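Local coordinates for protein beta-galactosidase (Bacteroides thetaiotaomicron, PDB 5MT2) that probably hydrolyses terminal beta-galactosidic bonds of glycans, on a five-bladed beta-propeller scaffold, at residues 354-359 and 372-377; 60-65 and 332-337. All coordinates share one frame; numbering follows the deposited sequence.

In the fold
The chain folds as a five-bladed beta-propeller, and both contacts reach its last blade, where strand 45-51 from the N-terminal end completes the sheet outside strands 357-363, 343-351 and 331-340. Interaction 2 lies near the centre of the chain and brings strand 59-68 of the first blade against strand 331-340 of the last; interaction 1, its centre about 15 Å away, packs the C-terminal tail on the start of strand 357-363. Along the sequence interaction 2 is complete before interaction 1 begins. Arg357 joins them: its NH1 forms a salt bridge with Asp61 OD2 at 2.9 Å. Interaction 2 is thus where first and last blades meet near the axis, while interaction 1 lays the chain end on the last blade farther out.

Interaction 1: 354-359 and 372-377; sequences AEQRGI and VRFPKP
The C-terminal tail of the propeller, 372-377, runs back past the turn that leads into strand 357-363 of the last blade, and Phe374 and Gln356 do most of the touching. They reach past one another, each toward the other's backbone. Gln356 CB sits over the centre of the Phe374 ring, 3.7 Å from the centroid and 6° off the ring normal, a CH-pi contact almost straight above the face. Phe374 CG stands anti to its own carbonyl carbon (chi1 -73°), which turns the ring toward 356-358. At the ring's edge, close to its plane, Gly358 N lies 3.5 Å from Phe374 CZ.

The extended Gln356 chain carries its amide to the tail backbone. NE2 donates to Pro375 O at 2.8 Å, with an N-H...O angle of 160°; the acceptor is in the amide plane, while NE2 itself is above the carbonyl plane. OE1 is taken by Asn352 ND2, fixing which way round the amide sits. At the far end Ala354 CB meets Pro377 CB at 3.5 Å. One buried glutamine thus offers its methylene to the ring and its amide N-H to the Pro375 carbonyl, with OE1 held by Asn352.

Interaction 2: 60-65 and 332-337; sequences IDCPTV and AHKSYV
The Tyr336 ring lies against the backbone of 64-65: over one face are Thr64 CA, 4.0 Å from the centroid in a CH-pi contact 23° off the normal, and Val65 N, 3.5 Å above the plane, both displaced toward the rim. His275 also stacks with this ring. In the ring plane, at the edge, a water bonds to Tyr336 OH at 2.7 Å and donates to Val65 O, tying the phenol to the facing strand. Thr64 CG2, turned anti to the backbone N, touches the ring at CE2, and Val65 CB approaches CD1 at 4.0 Å.

Strands 60-65 and 332-337 run the same way, 10° apart with axes 6.6 Å from each other. They belong to the innermost strands of the first and last blades of the propeller, meeting beside its central axis, and side chains and waters mediate between them. A second water lies 2.7 Å from Pro63 O, with a longer, weak approach to Ser335 O.

At the other end the extended Lys334 chain comes in roughly perpendicular to Asp61. Lys334 NZ makes a salt bridge with Asp61 OD2 at 2.8 Å, arriving on the syn side but 34° out of the carboxylate plane. Arg357 shares that oxygen, while Asp61 OD1 accepts from Cys62 N at 2.7 Å, gripping the carboxylate at both oxygens. Lys334 NZ also bonds a glycerol, probably from the crystallisation liquor.

Interaction 1: 354-359 and 372-377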
loop_
_atom_site.group_PDB
_atom_site.type_symbol
_atom_site.label_atom_id
_atom_site.label_comp_id
_atom_site.label_asym_id
_atom_site.label_seq_id
_atom_site.Cartn_x
_atom_site.Cartn_y
_atom_site.Cartn_z
ATOM N N ALA A 354 9.917 3.048 19.590
ATOM C CA ALA A 354 9.361 1.924 20.330
ATOM C C ALA A 354 8.692 0.885 19.432
ATOM O O ALA A 354 8.224 -0.135 19.917
ATOM C CB ALA A 354 8.384 2.414 21.389
ATOM N N GLU A 355 8.645 1.171 18.129
ATOM C CA GLU A 355 8.061 0.302 17.111
ATOM C C GLU A 355 6.554 0.182 17.254
ATOM O O GLU A 355 5.949 -0.740 16.738
ATOM C CB GLU A 355 8.787 -1.047 17.033
ATOM C CG GLU A 355 10.243 -0.792 16.661
ATOM C CD GLU A 355 11.061 -2.014 16.324
ATOM O OE1 GLU A 355 12.219 -1.818 15.906
ATOM O OE2 GLU A 355 10.579 -3.149 16.461
ATOM N N GLN A 356 5.948 1.185 17.886
ATOM C CA GLN A 356 4.501 1.331 17.853
ATOM C C GLN A 356 4.161 1.781 16.435
ATOM O O GLN A 356 4.921 2.536 15.851
ATOM C CB GLN A 356 4.007 2.328 18.876
ATOM C CG GLN A 356 4.394 1.959 20.305
ATOM C CD GLN A 356 4.028 3.008 21.292
ATOM O OE1 GLN A 356 4.323 4.178 21.099
ATOM N NE2 GLN A 356 3.328 2.610 22.348
ATOM N N ARG A 357 3.072 1.256 15.887
ATOM C CA ARG A 357 2.796 1.346 14.469
ATOM C C ARG A 357 1.309 1.606 14.261
ATOM O O ARG A 357 0.464 0.811 14.708
ATOM C CB ARG A 357 3.205 0.050 13.772
ATOM C CG ARG A 357 2.924 0.036 12.279
ATOM C CD ARG A 357 3.497 -1.145 11.531
ATOM N NE ARG A 357 4.960 -1.260 11.578
ATOM C CZ ARG A 357 5.805 -1.206 10.537
ATOM N NH1 ARG A 357 5.391 -1.004 9.297
ATOM N NH2 ARG A 357 7.117 -1.377 10.732
ATOM N N GLY A 358 0.990 2.710 13.599
ATOM C CA GLY A 358 -0.376 3.073 13.274
ATOM C C GLY A 358 -0.439 3.903 12.018
ATOM O O GLY A 358 0.561 4.096 11.337
ATOM N N ILE A 359 -1.629 4.411 11.716
ATOM C CA ILE A 359 -1.849 5.158 10.480
ATOM C C ILE A 359 -2.106 6.615 10.849
ATOM O O ILE A 359 -2.938 6.905 11.720
ATOM C CB ILE A 359 -3.014 4.558 9.672
ATOM C CG1 ILE A 359 -2.578 3.197 9.124
ATOM C CG2 ILE A 359 -3.443 5.504 8.544
ATOM C CD1 ILE A 359 -3.713 2.346 8.598
ATOM N N VAL A 372 -5.716 11.539 18.924
ATOM C CA VAL A 372 -5.377 10.129 19.019
ATOM C C VAL A 372 -3.899 9.986 19.345
ATOM O O VAL A 372 -3.095 10.737 18.839
ATOM C CB VAL A 372 -5.699 9.387 17.702
ATOM C CG1 VAL A 372 -5.310 7.915 17.794
ATOM C CG2 VAL A 372 -7.177 9.521 17.345
ATOM N N ARG A 373 -3.574 9.050 20.243
ATOM C CA ARG A 373 -2.207 8.796 20.656
ATOM C C ARG A 373 -1.953 7.306 20.718
ATOM O O ARG A 373 -2.864 6.522 20.981
ATOM C CB ARG A 373 -1.955 9.391 22.050
ATOM C CG ARG A 373 -1.997 10.915 22.085
ATOM C CD ARG A 373 -0.861 11.522 21.291
ATOM N NE ARG A 373 -0.782 12.958 21.409
ATOM C CZ ARG A 373 -1.572 13.838 20.792
ATOM N NH1 ARG A 373 -2.542 13.446 19.949
ATOM N NH2 ARG A 373 -1.389 15.134 21.005
ATOM N N PHE A 374 -0.705 6.909 20.510
ATOM C CA PHE A 374 -0.277 5.584 20.899
ATOM C C PHE A 374 -0.368 5.401 22.424
ATOM O O PHE A 374 -0.284 6.368 23.188
ATOM C CB PHE A 374 1.182 5.353 20.503
ATOM C CG PHE A 374 1.422 5.148 19.010
ATOM C CD1 PHE A 374 0.769 4.171 18.284
ATOM C CD2 PHE A 374 2.417 5.859 18.380
ATOM C CE1 PHE A 374 1.047 3.977 16.944
ATOM C CE2 PHE A 374 2.705 5.659 17.038
ATOM C CZ PHE A 374 2.017 4.714 16.324
ATOM N N PRO A 375 -0.482 4.141 22.869
ATOM C CA PRO A 375 -0.411 3.916 24.292
ATOM C C PRO A 375 1.024 4.136 24.770
ATOM O O PRO A 375 1.926 4.385 23.963
ATOM C CB PRO A 375 -0.814 2.454 24.441
ATOM C CG PRO A 375 -0.582 1.817 23.121
ATOM C CD PRO A 375 -0.695 2.903 22.095
ATOM N N LYS A 376 1.229 4.078 26.082
ATOM C CA LYS A 376 2.593 4.200 26.599
ATOM C C LYS A 376 3.426 3.039 26.058
ATOM O O LYS A 376 2.953 1.913 26.044
ATOM C CB LYS A 376 2.608 4.204 28.133
ATOM C CG LYS A 376 1.892 5.391 28.771
ATOM C CD LYS A 376 2.537 6.740 28.467
ATOM C CE LYS A 376 1.717 7.855 29.098
ATOM N NZ LYS A 376 2.219 9.204 28.716
ATOM N N PRO A 377 4.658 3.321 25.590
ATOM C CA PRO A 377 5.528 2.260 25.109
ATOM C C PRO A 377 6.088 1.415 26.225
ATOM O O PRO A 377 6.183 1.876 27.373
ATOM C CB PRO A 377 6.673 3.005 24.406
ATOM C CG PRO A 377 6.670 4.354 24.983
ATOM C CD PRO A 377 5.295 4.652 25.495
#

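Interaction 2: 60-65 and 332-337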
loop_
_atom_site.group_PDB
_atom_site.type_symbol
_atom_site.label_atom_id
_atom_site.label_comp_id
_atom_site.label_asym_id
_atom_site.label_seq_id
_atom_site.Cartn_x
_atom_site.Cartn_y
_atom_site.Cartn_z
ATOM N N ILE A 60 -0.778 -1.387 13.245
ATOM C CA ILE A 60 -1.737 -1.013 12.228
ATOM C C ILE A 60 -1.025 -0.346 11.045
ATOM O O ILE A 60 -0.207 0.532 11.242
ATOM C CB ILE A 60 -2.777 -0.057 12.826
ATOM C CG1 ILE A 60 -3.623 -0.813 13.842
ATOM C CG2 ILE A 60 -3.654 0.548 11.754
ATOM C CD1 ILE A 60 -4.683 0.029 14.513
ATOM N N ASP A 61 -1.345 -0.779 9.821
ATOM C CA ASP A 61 -0.574 -0.384 8.634
ATOM C C ASP A 61 -1.452 -0.513 7.408
ATOM O O ASP A 61 -2.597 -0.944 7.496
ATOM C CB ASP A 61 0.671 -1.299 8.544
ATOM C CG ASP A 61 1.820 -0.741 7.699
ATOM O OD1 ASP A 61 1.646 0.247 6.936
ATOM O OD2 ASP A 61 2.917 -1.359 7.801
ATOM N N CYS A 62 -0.915 -0.036 6.290
ATOM C CA CYS A 62 -1.443 -0.309 4.944
ATOM C C CYS A 62 -2.835 0.266 4.697
ATOM O O CYS A 62 -3.764 -0.482 4.355
ATOM C CB CYS A 62 -1.467 -1.802 4.634
ATOM S SG CYS A 62 0.127 -2.606 4.830
ATOM N N PRO A 63 -2.978 1.583 4.818
ATOM C CA PRO A 63 -4.276 2.200 4.497
ATOM C C PRO A 63 -4.605 2.118 3.014
ATOM O O PRO A 63 -3.729 2.344 2.152
ATOM C CB PRO A 63 -4.082 3.644 4.879
ATOM C CG PRO A 63 -2.630 3.883 4.731
ATOM C CD PRO A 63 -1.955 2.603 5.123
ATOM N N THR A 64 -5.869 1.820 2.727
ATOM C CA THR A 64 -6.440 2.034 1.412
ATOM C C THR A 64 -7.716 2.836 1.619
ATOM O O THR A 64 -8.609 2.369 2.330
ATOM C CB THR A 64 -6.817 0.736 0.692
ATOM O OG1 THR A 64 -5.688 -0.125 0.603
ATOM C CG2 THR A 64 -7.326 1.015 -0.688
ATOM N N VAL A 65 -7.798 4.035 1.055
ATOM C CA VAL A 65 -8.935 4.914 1.294
ATOM C C VAL A 65 -9.752 5.043 0.027
ATOM O O VAL A 65 -9.236 5.290 -1.066
ATOM C CB VAL A 65 -8.453 6.281 1.822
ATOM C CG1 VAL A 65 -9.649 7.226 1.993
ATOM C CG2 VAL A 65 -7.685 6.060 3.127
ATOM N N ALA A 332 8.080 6.917 8.489
ATOM C CA ALA A 332 6.895 7.678 8.114
ATOM C C ALA A 332 6.681 7.328 6.669
ATOM O O ALA A 332 7.337 7.873 5.783
ATOM C CB ALA A 332 7.124 9.165 8.313
ATOM N N HIS A 333 5.847 6.314 6.425
ATOM C CA HIS A 333 6.000 5.546 5.190
ATOM C C HIS A 333 4.775 4.771 4.844
ATOM O O HIS A 333 3.991 4.427 5.712
ATOM C CB HIS A 333 7.197 4.598 5.283
ATOM C CG HIS A 333 7.032 3.405 6.195
ATOM N ND1 HIS A 333 6.250 3.399 7.342
ATOM C CD2 HIS A 333 7.626 2.190 6.145
ATOM C CE1 HIS A 333 6.356 2.217 7.929
ATOM N NE2 HIS A 333 7.179 1.460 7.224
ATOM N N LYS A 334 4.690 4.438 3.551
ATOM C CA LYS A 334 3.551 3.795 2.907
ATOM C C LYS A 334 2.486 4.851 2.673
ATOM O O LYS A 334 2.276 5.708 3.501
ATOM C CB LYS A 334 3.021 2.589 3.645
ATOM C CG LYS A 334 4.156 1.614 3.898
ATOM C CD LYS A 334 3.695 0.380 4.558
ATOM C CE LYS A 334 4.901 -0.486 4.918
ATOM N NZ LYS A 334 4.377 -1.747 5.459
ATOM N N SER A 335 1.892 4.829 1.488
ATOM C CA SER A 335 1.054 5.936 1.042
ATOM C C SER A 335 -0.336 5.566 0.605
ATOM O O SER A 335 -0.539 4.590 -0.126
ATOM C CB SER A 335 1.692 6.627 -0.155
ATOM O OG SER A 335 2.887 7.298 0.176
ATOM N N TYR A 336 -1.271 6.452 0.902
ATOM C CA TYR A 336 -2.500 6.520 0.159
ATOM C C TYR A 336 -2.923 7.957 0.169
ATOM O O TYR A 336 -2.960 8.549 1.220
ATOM C CB TYR A 336 -3.578 5.630 0.760
ATOM C CG TYR A 336 -4.458 5.123 -0.328
ATOM C CD1 TYR A 336 -5.491 5.900 -0.845
ATOM C CD2 TYR A 336 -4.185 3.905 -0.929
ATOM C CE1 TYR A 336 -6.258 5.432 -1.912
ATOM C CE2 TYR A 336 -4.933 3.446 -1.991
ATOM C CZ TYR A 336 -5.992 4.194 -2.455
ATOM O OH TYR A 336 -6.733 3.710 -3.521
ATOM N N VAL A 337 -3.239 8.524 -0.988
ATOM C CA VAL A 337 -3.394 9.971 -1.110
ATOM C C VAL A 337 -4.764 10.303 -1.701
ATOM O O VAL A 337 -5.152 9.765 -2.725
ATOM C CB VAL A 337 -2.236 10.602 -1.919
ATOM C CG1 VAL A 337 -2.327 12.113 -1.879
ATOM C CG2 VAL A 337 -0.878 10.150 -1.384
HETATM O O HOH W 1 -0.992 2.400 1.944
HETATM O O HOH W 2 -8.981 5.122 -3.783
#